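PDB 4AJ9: catalase-3 from Neurospora crassa, which uses heme to break down hydrogen peroxide into dioxygen and water, a reaction that probably protects the fungus from peroxide damage. Local coordinates for residues Thr618-Val630 against Val661-Phe674. Numbering follows the deposited sequence.
Sequences TDGYRWGKPVAAV and VEEGLKVFKFLERF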
ATOM      1  N   THR C 618      -8.548 -43.109 -28.489  1.00  6.17           N
ATOM      2  CA  THR C 618      -9.624 -43.485 -27.584  1.00 11.38           C
ATOM      3  C   THR C 618     -10.289 -42.250 -26.963  1.00 19.75           C
ATOM      4  O   THR C 618     -11.521 -42.141 -26.960  1.00  8.87           O
ATOM      5  CB  THR C 618      -9.119 -44.442 -26.472  1.00 10.67           C
ATOM      6  OG1 THR C 618      -8.652 -45.666 -27.066  1.00 11.85           O
ATOM      7  CG2 THR C 618     -10.220 -44.757 -25.477  1.00 16.48           C
ATOM      8  N   ASP C 619      -9.477 -41.327 -26.447  1.00 10.53           N
ATOM      9  CA  ASP C 619      -9.999 -40.098 -25.847  1.00 10.59           C
ATOM     10  C   ASP C 619     -10.801 -39.334 -26.890  1.00  7.57           C
ATOM     11  O   ASP C 619     -11.929 -38.933 -26.642  1.00 11.50           O
ATOM     12  CB  ASP C 619      -8.871 -39.187 -25.342  1.00  7.75           C
ATOM     13  CG  ASP C 619      -8.178 -39.712 -24.076  1.00  9.90           C
ATOM     14  OD1 ASP C 619      -8.781 -40.502 -23.322  1.00  8.36           O
ATOM     15  OD2 ASP C 619      -7.014 -39.313 -23.832  1.00  7.99           O
ATOM     16  N   GLY C 620     -10.198 -39.119 -28.052  1.00  6.92           N
ATOM     17  CA  GLY C 620     -10.832 -38.367 -29.117  1.00 11.74           C
ATOM     18  C   GLY C 620     -12.196 -38.954 -29.416  1.00  9.33           C
ATOM     19  O   GLY C 620     -13.197 -38.234 -29.502  1.00  7.96           O
ATOM     20  N   TYR C 621     -12.245 -40.275 -29.544  1.00  8.67           N
ATOM     21  CA  TYR C 621     -13.522 -40.935 -29.806  1.00 11.85           C
ATOM     22  C   TYR C 621     -14.510 -40.769 -28.655  1.00 11.18           C
ATOM     23  O   TYR C 621     -15.654 -40.380 -28.876  1.00 13.40           O
ATOM     24  CB  TYR C 621     -13.347 -42.412 -30.130  1.00  9.97           C
ATOM     25  CG  TYR C 621     -14.674 -43.125 -30.284  1.00  9.60           C
ATOM     26  CD1 TYR C 621     -15.357 -43.127 -31.503  1.00 15.10           C
ATOM     27  CD2 TYR C 621     -15.249 -43.784 -29.213  1.00 11.38           C
ATOM     28  CE1 TYR C 621     -16.580 -43.778 -31.638  1.00 13.73           C
ATOM     29  CE2 TYR C 621     -16.462 -44.428 -29.338  1.00 20.09           C
ATOM     30  CZ  TYR C 621     -17.123 -44.427 -30.546  1.00 19.09           C
ATOM     31  OH  TYR C 621     -18.332 -45.082 -30.632  1.00 15.48           O
ATOM     32  N   ARG C 622     -14.078 -41.064 -27.431  1.00  8.96           N
ATOM     33  CA  ARG C 622     -14.990 -41.011 -26.294  1.00  9.39           C
ATOM     34  C   ARG C 622     -15.501 -39.608 -25.970  1.00 10.00           C
ATOM     35  O   ARG C 622     -16.576 -39.451 -25.404  1.00 11.13           O
ATOM     36  CB  ARG C 622     -14.341 -41.609 -25.049  1.00 11.56           C
ATOM     37  CG  ARG C 622     -15.038 -42.863 -24.579  1.00 27.53           C
ATOM     38  CD  ARG C 622     -14.369 -44.107 -25.095  1.00 21.45           C
ATOM     39  NE  ARG C 622     -13.352 -44.562 -24.160  1.00 29.09           N
ATOM     40  CZ  ARG C 622     -13.228 -45.810 -23.715  1.00 23.67           C
ATOM     41  NH1 ARG C 622     -14.066 -46.763 -24.109  1.00 31.43           N
ATOM     42  NH2 ARG C 622     -12.259 -46.097 -22.859  1.00 10.66           N
ATOM     43  N   TRP C 623     -14.709 -38.599 -26.303  1.00  8.34           N
ATOM     44  CA  TRP C 623     -15.072 -37.214 -26.048  1.00 13.53           C
ATOM     45  C   TRP C 623     -15.890 -36.617 -27.194  1.00  9.31           C
ATOM     46  O   TRP C 623     -16.141 -35.407 -27.231  1.00 14.45           O
ATOM     47  CB  TRP C 623     -13.802 -36.403 -25.797  1.00  8.96           C
ATOM     48  CG  TRP C 623     -13.082 -36.865 -24.560  1.00  7.86           C
ATOM     49  CD1 TRP C 623     -13.604 -37.605 -23.539  1.00 10.76           C
ATOM     50  CD2 TRP C 623     -11.716 -36.616 -24.218  1.00  7.94           C
ATOM     51  NE1 TRP C 623     -12.647 -37.825 -22.573  1.00  8.86           N
ATOM     52  CE2 TRP C 623     -11.477 -37.232 -22.969  1.00 10.53           C
ATOM     53  CE3 TRP C 623     -10.668 -35.929 -24.846  1.00  6.01           C
ATOM     54  CZ2 TRP C 623     -10.231 -37.183 -22.335  1.00  6.59           C
ATOM     55  CZ3 TRP C 623      -9.425 -35.888 -24.218  1.00  5.76           C
ATOM     56  CH2 TRP C 623      -9.226 -36.502 -22.970  1.00  5.71           C
ATOM     57  N   GLY C 624     -16.308 -37.474 -28.123  1.00 11.57           N
ATOM     58  CA  GLY C 624     -17.219 -37.088 -29.191  1.00 11.43           C
ATOM     59  C   GLY C 624     -16.629 -36.356 -30.391  1.00 11.39           C
ATOM     60  O   GLY C 624     -17.372 -35.782 -31.190  1.00 12.34           O
ATOM     61  N   LYS C 625     -15.308 -36.374 -30.530  1.00  9.99           N
ATOM     62  CA  LYS C 625     -14.649 -35.687 -31.641  1.00  4.99           C
ATOM     63  C   LYS C 625     -14.784 -36.463 -32.952  1.00 11.39           C
ATOM     64  O   LYS C 625     -14.895 -37.693 -32.945  1.00 12.44           O
ATOM     65  CB  LYS C 625     -13.153 -35.482 -31.351  1.00  6.29           C
ATOM     66  CG  LYS C 625     -12.840 -34.760 -30.064  1.00  7.12           C
ATOM     67  CD  LYS C 625     -11.329 -34.602 -29.863  1.00  7.59           C
ATOM     68  CE  LYS C 625     -11.010 -34.065 -28.475  1.00  6.06           C
ATOM     69  NZ  LYS C 625     -11.628 -32.711 -28.292  1.00  9.65           N
ATOM     70  N   PRO C 626     -14.776 -35.746 -34.080  1.00  7.62           N
ATOM     71  CA  PRO C 626     -14.563 -36.423 -35.365  1.00 13.39           C
ATOM     72  C   PRO C 626     -13.235 -37.165 -35.304  1.00 12.37           C
ATOM     73  O   PRO C 626     -12.223 -36.539 -34.990  1.00 11.07           O
ATOM     74  CB  PRO C 626     -14.435 -35.270 -36.362  1.00  8.77           C
ATOM     75  CG  PRO C 626     -15.003 -34.082 -35.683  1.00 11.44           C
ATOM     76  CD  PRO C 626     -14.880 -34.283 -34.214  1.00  8.50           C
ATOM     77  N   VAL C 627     -13.240 -38.470 -35.563  1.00 10.72           N
ATOM     78  CA  VAL C 627     -11.997 -39.224 -35.667  1.00  9.76           C
ATOM     79  C   VAL C 627     -11.929 -39.934 -37.014  1.00 15.95           C
ATOM     80  O   VAL C 627     -12.958 -40.202 -37.645  1.00 10.38           O
ATOM     81  CB  VAL C 627     -11.818 -40.226 -34.507  1.00 11.18           C
ATOM     82  CG1 VAL C 627     -11.835 -39.486 -33.155  1.00 10.12           C
ATOM     83  CG2 VAL C 627     -12.901 -41.309 -34.548  1.00 11.14           C
ATOM     84  N   ALA C 628     -10.721 -40.229 -37.468  1.00 12.66           N
ATOM     85  CA  ALA C 628     -10.567 -40.782 -38.809  1.00 16.04           C
ATOM     86  C   ALA C 628      -9.272 -41.555 -38.999  1.00 20.16           C
ATOM     87  O   ALA C 628      -8.383 -41.522 -38.155  1.00 14.22           O
ATOM     88  CB  ALA C 628     -10.677 -39.679 -39.846  1.00 17.38           C
ATOM     89  N   ALA C 629      -9.175 -42.247 -40.125  1.00 11.19           N
ATOM     90  CA  ALA C 629      -7.989 -43.026 -40.436  1.00 11.90           C
ATOM     91  C   ALA C 629      -7.902 -43.216 -41.946  1.00 19.37           C
ATOM     92  O   ALA C 629      -8.891 -43.578 -42.593  1.00 13.86           O
ATOM     93  CB  ALA C 629      -8.041 -44.367 -39.721  1.00 15.28           C
ATOM     94  N   VAL C 630      -6.727 -42.943 -42.504  1.00 16.79           N
ATOM     95  CA  VAL C 630      -6.516 -43.072 -43.944  1.00 18.31           C
ATOM     96  C   VAL C 630      -6.015 -44.461 -44.324  1.00 16.51           C
ATOM     97  O   VAL C 630      -5.099 -44.997 -43.700  1.00 15.54           O
ATOM     98  CB  VAL C 630      -5.523 -42.024 -44.474  1.00 17.04           C
ATOM     99  CG1 VAL C 630      -5.477 -42.067 -45.996  1.00 14.98           C
ATOM    100  CG2 VAL C 630      -5.921 -40.646 -44.003  1.00 10.05           C
ATOM    101  N   VAL C 661     -13.856 -35.302 -42.198  1.00 16.96           N
ATOM    102  CA  VAL C 661     -13.368 -34.613 -41.015  1.00 13.88           C
ATOM    103  C   VAL C 661     -13.827 -33.157 -41.038  1.00 17.43           C
ATOM    104  O   VAL C 661     -14.299 -32.625 -40.035  1.00 13.28           O
ATOM    105  CB  VAL C 661     -11.836 -34.702 -40.911  1.00 17.82           C
ATOM    106  CG1 VAL C 661     -11.307 -33.715 -39.862  1.00 19.18           C
ATOM    107  CG2 VAL C 661     -11.414 -36.140 -40.587  1.00  9.51           C
ATOM    108  N   GLU C 662     -13.712 -32.508 -42.188  1.00 16.26           N
ATOM    109  CA  GLU C 662     -14.146 -31.123 -42.274  1.00 12.27           C
ATOM    110  C   GLU C 662     -15.646 -30.999 -42.040  1.00 23.09           C
ATOM    111  O   GLU C 662     -16.102 -30.037 -41.419  1.00 15.64           O
ATOM    112  CB  GLU C 662     -13.707 -30.485 -43.593  1.00 13.11           C
ATOM    113  CG  GLU C 662     -12.194 -30.336 -43.704  1.00 13.20           C
ATOM    114  CD  GLU C 662     -11.747 -29.793 -45.048  1.00 21.51           C
ATOM    115  OE1 GLU C 662     -12.589 -29.735 -45.971  1.00 29.01           O
ATOM    116  OE2 GLU C 662     -10.559 -29.426 -45.186  1.00 27.72           O
ATOM    117  N   GLU C 663     -16.412 -31.981 -42.513  1.00 16.55           N
ATOM    118  CA  GLU C 663     -17.844 -32.011 -42.240  1.00 16.28           C
ATOM    119  C   GLU C 663     -18.130 -32.237 -40.758  1.00 12.77           C
ATOM    120  O   GLU C 663     -18.963 -31.553 -40.159  1.00 13.77           O
ATOM    121  CB  GLU C 663     -18.541 -33.080 -43.097  1.00 11.15           C
ATOM    122  CG  GLU C 663     -18.819 -32.603 -44.508  1.00 31.85           C
ATOM    123  CD  GLU C 663     -19.216 -33.726 -45.442  1.00 54.31           C
ATOM    124  OE1 GLU C 663     -19.702 -34.770 -44.954  1.00 62.13           O
ATOM    125  OE2 GLU C 663     -19.036 -33.563 -46.667  1.00 54.83           O
ATOM    126  N   GLY C 664     -17.431 -33.200 -40.169  1.00 13.32           N
ATOM    127  CA  GLY C 664     -17.626 -33.532 -38.771  1.00 13.89           C
ATOM    128  C   GLY C 664     -17.269 -32.382 -37.844  1.00 10.59           C
ATOM    129  O   GLY C 664     -17.884 -32.226 -36.788  1.00  9.46           O
ATOM    130  N   LEU C 665     -16.282 -31.580 -38.236  1.00 12.34           N
ATOM    131  CA  LEU C 665     -15.833 -30.468 -37.389  1.00 10.74           C
ATOM    132  C   LEU C 665     -16.906 -29.409 -37.236  1.00 14.53           C
ATOM    133  O   LEU C 665     -16.962 -28.734 -36.212  1.00 10.48           O
ATOM    134  CB  LEU C 665     -14.531 -29.847 -37.907  1.00  8.13           C
ATOM    135  CG  LEU C 665     -13.242 -30.585 -37.539  1.00 12.81           C
ATOM    136  CD1 LEU C 665     -12.086 -30.092 -38.386  1.00 12.10           C
ATOM    137  CD2 LEU C 665     -12.915 -30.439 -36.058  1.00 10.10           C
ATOM    138  N   LYS C 666     -17.766 -29.268 -38.244  1.00  8.82           N
ATOM    139  CA  LYS C 666     -18.906 -28.356 -38.143  1.00 16.42           C
ATOM    140  C   LYS C 666     -19.919 -28.849 -37.111  1.00 11.88           C
ATOM    141  O   LYS C 666     -20.451 -28.060 -36.339  1.00 13.66           O
ATOM    142  CB  LYS C 666     -19.584 -28.145 -39.504  1.00 20.00           C
ATOM    143  CG  LYS C 666     -18.800 -27.251 -40.464  1.00 33.99           C
ATOM    144  CD  LYS C 666     -19.671 -26.741 -41.615  1.00 26.14           C
ATOM    145  CE  LYS C 666     -19.007 -25.565 -42.334  1.00 44.67           C
ATOM    146  NZ  LYS C 666     -19.933 -24.856 -43.270  1.00 45.48           N
ATOM    147  N   VAL C 667     -20.185 -30.155 -37.102  1.00 13.04           N
ATOM    148  CA  VAL C 667     -21.030 -30.757 -36.069  1.00 13.04           C
ATOM    149  C   VAL C 667     -20.336 -30.633 -34.704  1.00  9.05           C
ATOM    150  O   VAL C 667     -20.980 -30.431 -33.670  1.00 10.72           O
ATOM    151  CB  VAL C 667     -21.285 -32.240 -36.369  1.00  6.54           C
ATOM    152  CG1 VAL C 667     -22.130 -32.874 -35.277  1.00 14.60           C
ATOM    153  CG2 VAL C 667     -21.952 -32.400 -37.742  1.00 12.63           C
ATOM    154  N   PHE C 668     -19.017 -30.790 -34.736  1.00 15.74           N
ATOM    155  CA  PHE C 668     -18.116 -30.570 -33.598  1.00 10.14           C
ATOM    156  C   PHE C 668     -18.098 -31.645 -32.499  1.00  5.69           C
ATOM    157  O   PHE C 668     -17.040 -32.185 -32.179  1.00 10.17           O
ATOM    158  CB  PHE C 668     -18.287 -29.172 -32.990  1.00 11.94           C
ATOM    159  CG  PHE C 668     -17.218 -28.847 -32.002  1.00 11.18           C
ATOM    160  CD1 PHE C 668     -15.941 -28.530 -32.438  1.00 13.79           C
ATOM    161  CD2 PHE C 668     -17.466 -28.916 -30.644  1.00 10.57           C
ATOM    162  CE1 PHE C 668     -14.932 -28.258 -31.535  1.00 12.19           C
ATOM    163  CE2 PHE C 668     -16.460 -28.654 -29.736  1.00  9.84           C
ATOM    164  CZ  PHE C 668     -15.190 -28.324 -30.179  1.00  7.10           C
ATOM    165  N   LYS C 669     -19.250 -31.932 -31.905  1.00  7.42           N
ATOM    166  CA  LYS C 669     -19.372 -33.065 -30.995  1.00 12.74           C
ATOM    167  C   LYS C 669     -20.437 -34.027 -31.495  1.00 19.15           C
ATOM    168  O   LYS C 669     -21.541 -33.615 -31.877  1.00 11.49           O
ATOM    169  CB  LYS C 669     -19.728 -32.609 -29.578  1.00 13.75           C
ATOM    170  CG  LYS C 669     -18.647 -31.788 -28.880  1.00 13.17           C
ATOM    171  CD  LYS C 669     -17.413 -32.616 -28.594  1.00  8.76           C
ATOM    172  CE  LYS C 669     -16.720 -32.121 -27.322  1.00 10.88           C
ATOM    173  NZ  LYS C 669     -15.330 -32.634 -27.228  1.00 10.96           N
ATOM    174  N   PHE C 670     -20.105 -35.310 -31.481  1.00 12.57           N
ATOM    175  CA  PHE C 670     -21.037 -36.335 -31.901  1.00 11.16           C
ATOM    176  C   PHE C 670     -21.729 -36.951 -30.701  1.00 13.02           C
ATOM    177  O   PHE C 670     -21.206 -37.856 -30.057  1.00 14.89           O
ATOM    178  CB  PHE C 670     -20.329 -37.360 -32.782  1.00 18.29           C
ATOM    179  CG  PHE C 670     -20.048 -36.841 -34.153  1.00 13.80           C
ATOM    180  CD1 PHE C 670     -18.962 -36.014 -34.384  1.00 10.71           C
ATOM    181  CD2 PHE C 670     -20.916 -37.112 -35.201  1.00 19.03           C
ATOM    182  CE1 PHE C 670     -18.721 -35.503 -35.641  1.00 12.43           C
ATOM    183  CE2 PHE C 670     -20.680 -36.604 -36.464  1.00 14.89           C
ATOM    184  CZ  PHE C 670     -19.574 -35.798 -36.686  1.00 10.39           C
ATOM    185  N   LEU C 671     -22.919 -36.435 -30.411  1.00 13.98           N
ATOM    186  CA  LEU C 671     -23.617 -36.715 -29.162  1.00 14.60           C
ATOM    187  C   LEU C 671     -24.223 -38.114 -29.095  1.00 14.44           C
ATOM    188  O   LEU C 671     -24.739 -38.521 -28.051  1.00 11.37           O
ATOM    189  CB  LEU C 671     -24.709 -35.668 -28.923  1.00 15.70           C
ATOM    190  CG  LEU C 671     -24.237 -34.216 -28.835  1.00 20.57           C
ATOM    191  CD1 LEU C 671     -25.424 -33.282 -28.562  1.00 20.80           C
ATOM    192  CD2 LEU C 671     -23.165 -34.069 -27.764  1.00 16.44           C
ATOM    193  N   GLU C 672     -24.162 -38.857 -30.194  1.00 16.53           N
ATOM    194  CA  GLU C 672     -24.697 -40.213 -30.175  1.00 15.29           C
ATOM    195  C   GLU C 672     -23.826 -41.117 -29.321  1.00 20.40           C
ATOM    196  O   GLU C 672     -24.222 -42.231 -28.991  1.00 18.73           O
ATOM    197  CB  GLU C 672     -24.845 -40.786 -31.586  1.00 24.51           C
ATOM    198  CG  GLU C 672     -23.819 -40.287 -32.572  1.00 34.12           C
ATOM    199  CD  GLU C 672     -24.192 -38.939 -33.153  1.00 30.57           C
ATOM    200  OE1 GLU C 672     -25.260 -38.839 -33.793  1.00 38.29           O
ATOM    201  OE2 GLU C 672     -23.416 -37.982 -32.974  1.00 37.61           O
ATOM    202  N   ARG C 673     -22.645 -40.625 -28.953  1.00 12.35           N
ATOM    203  CA  ARG C 673     -21.671 -41.429 -28.211  1.00 15.63           C
ATOM    204  C   ARG C 673     -21.848 -41.337 -26.703  1.00 14.44           C
ATOM    205  O   ARG C 673     -21.054 -41.897 -25.937  1.00 18.58           O
ATOM    206  CB  ARG C 673     -20.248 -41.014 -28.584  1.00 16.13           C
ATOM    207  CG  ARG C 673     -19.954 -41.155 -30.064  1.00 15.05           C
ATOM    208  CD  ARG C 673     -18.500 -40.862 -30.383  1.00 11.31           C
ATOM    209  NE  ARG C 673     -18.348 -40.629 -31.813  1.00 10.71           N
ATOM    210  CZ  ARG C 673     -17.347 -39.960 -32.369  1.00 17.08           C
ATOM    211  NH1 ARG C 673     -16.376 -39.456 -31.619  1.00 10.56           N
ATOM    212  NH2 ARG C 673     -17.320 -39.799 -33.685  1.00 13.30           N
ATOM    213  N   PHE C 674     -22.892 -40.636 -26.274  1.00 10.44           N
ATOM    214  CA  PHE C 674     -23.140 -40.434 -24.854  1.00 11.12           C
ATOM    215  C   PHE C 674     -24.456 -41.038 -24.395  1.00 16.64           C
ATOM    216  O   PHE C 674     -25.520 -40.673 -24.891  1.00 20.15           O
ATOM    217  CB  PHE C 674     -23.091 -38.944 -24.527  1.00 14.33           C
ATOM    218  CG  PHE C 674     -21.782 -38.319 -24.874  1.00 15.18           C
ATOM    219  CD1 PHE C 674     -21.550 -37.845 -26.153  1.00 10.26           C
ATOM    220  CD2 PHE C 674     -20.756 -38.260 -23.941  1.00  9.80           C
ATOM    221  CE1 PHE C 674     -20.334 -37.287 -26.490  1.00 10.06           C
ATOM    222  CE2 PHE C 674     -19.534 -37.705 -24.281  1.00 10.13           C
ATOM    223  CZ  PHE C 674     -19.327 -37.220 -25.552  1.00  8.19           C
TER
HETATM  224  O   HOH W   1     -18.516 -41.536 -25.063  1.00 13.31           O
HETATM  225  O   HOH W   2     -13.844 -31.672 -29.168  1.00  8.33           O
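G624 and F670 bring the two backbones closest, their CA atoms 4.7 Å apart, and F670 N donates to G624 O at 2.8 Å. G624, with positive phi, is the C' residue of a Schellman motif ending helix 612-622. Into this helix end runs R673, its chain extended from CG to NE (chi2 -175°, chi3 -164°). R673 NH1 grips two carbonyls, Y621 O at 3.0 Å, in the carbonyl plane on a lone pair, and K625 O at 2.7 Å, while NH2 reaches A647 O. The guanidinium is sandwiched: F670 CB lies against one face and the Y621 ring, only 10° from parallel, against the other, with R673 CD making a CH-pi contact over that ring. With an alanine here, the carbonyls of K625 and Y621 would probably lose their guanidinium donor and one face of the Y621 ring the chain lying over it. K669 NZ bonds W623 O at 2.9 Å; the K669 and K625 side chains run side by side, and E243 pairs with both ammonium groups, one carboxylate oxygen to each, while a shared water accepts from both. P626 sets CG against the G664 backbone (3.6 Å to C) and F670 CE1, and A628 CB meets V661 CG2 at 3.7 Å. Together these contacts lay the last helix, 654-667, and the tail after it over the loop entering strand 627-630 of the parallel sheet, within the glutaminase-I-like alpha/beta domain that long catalases carry at their C-terminus.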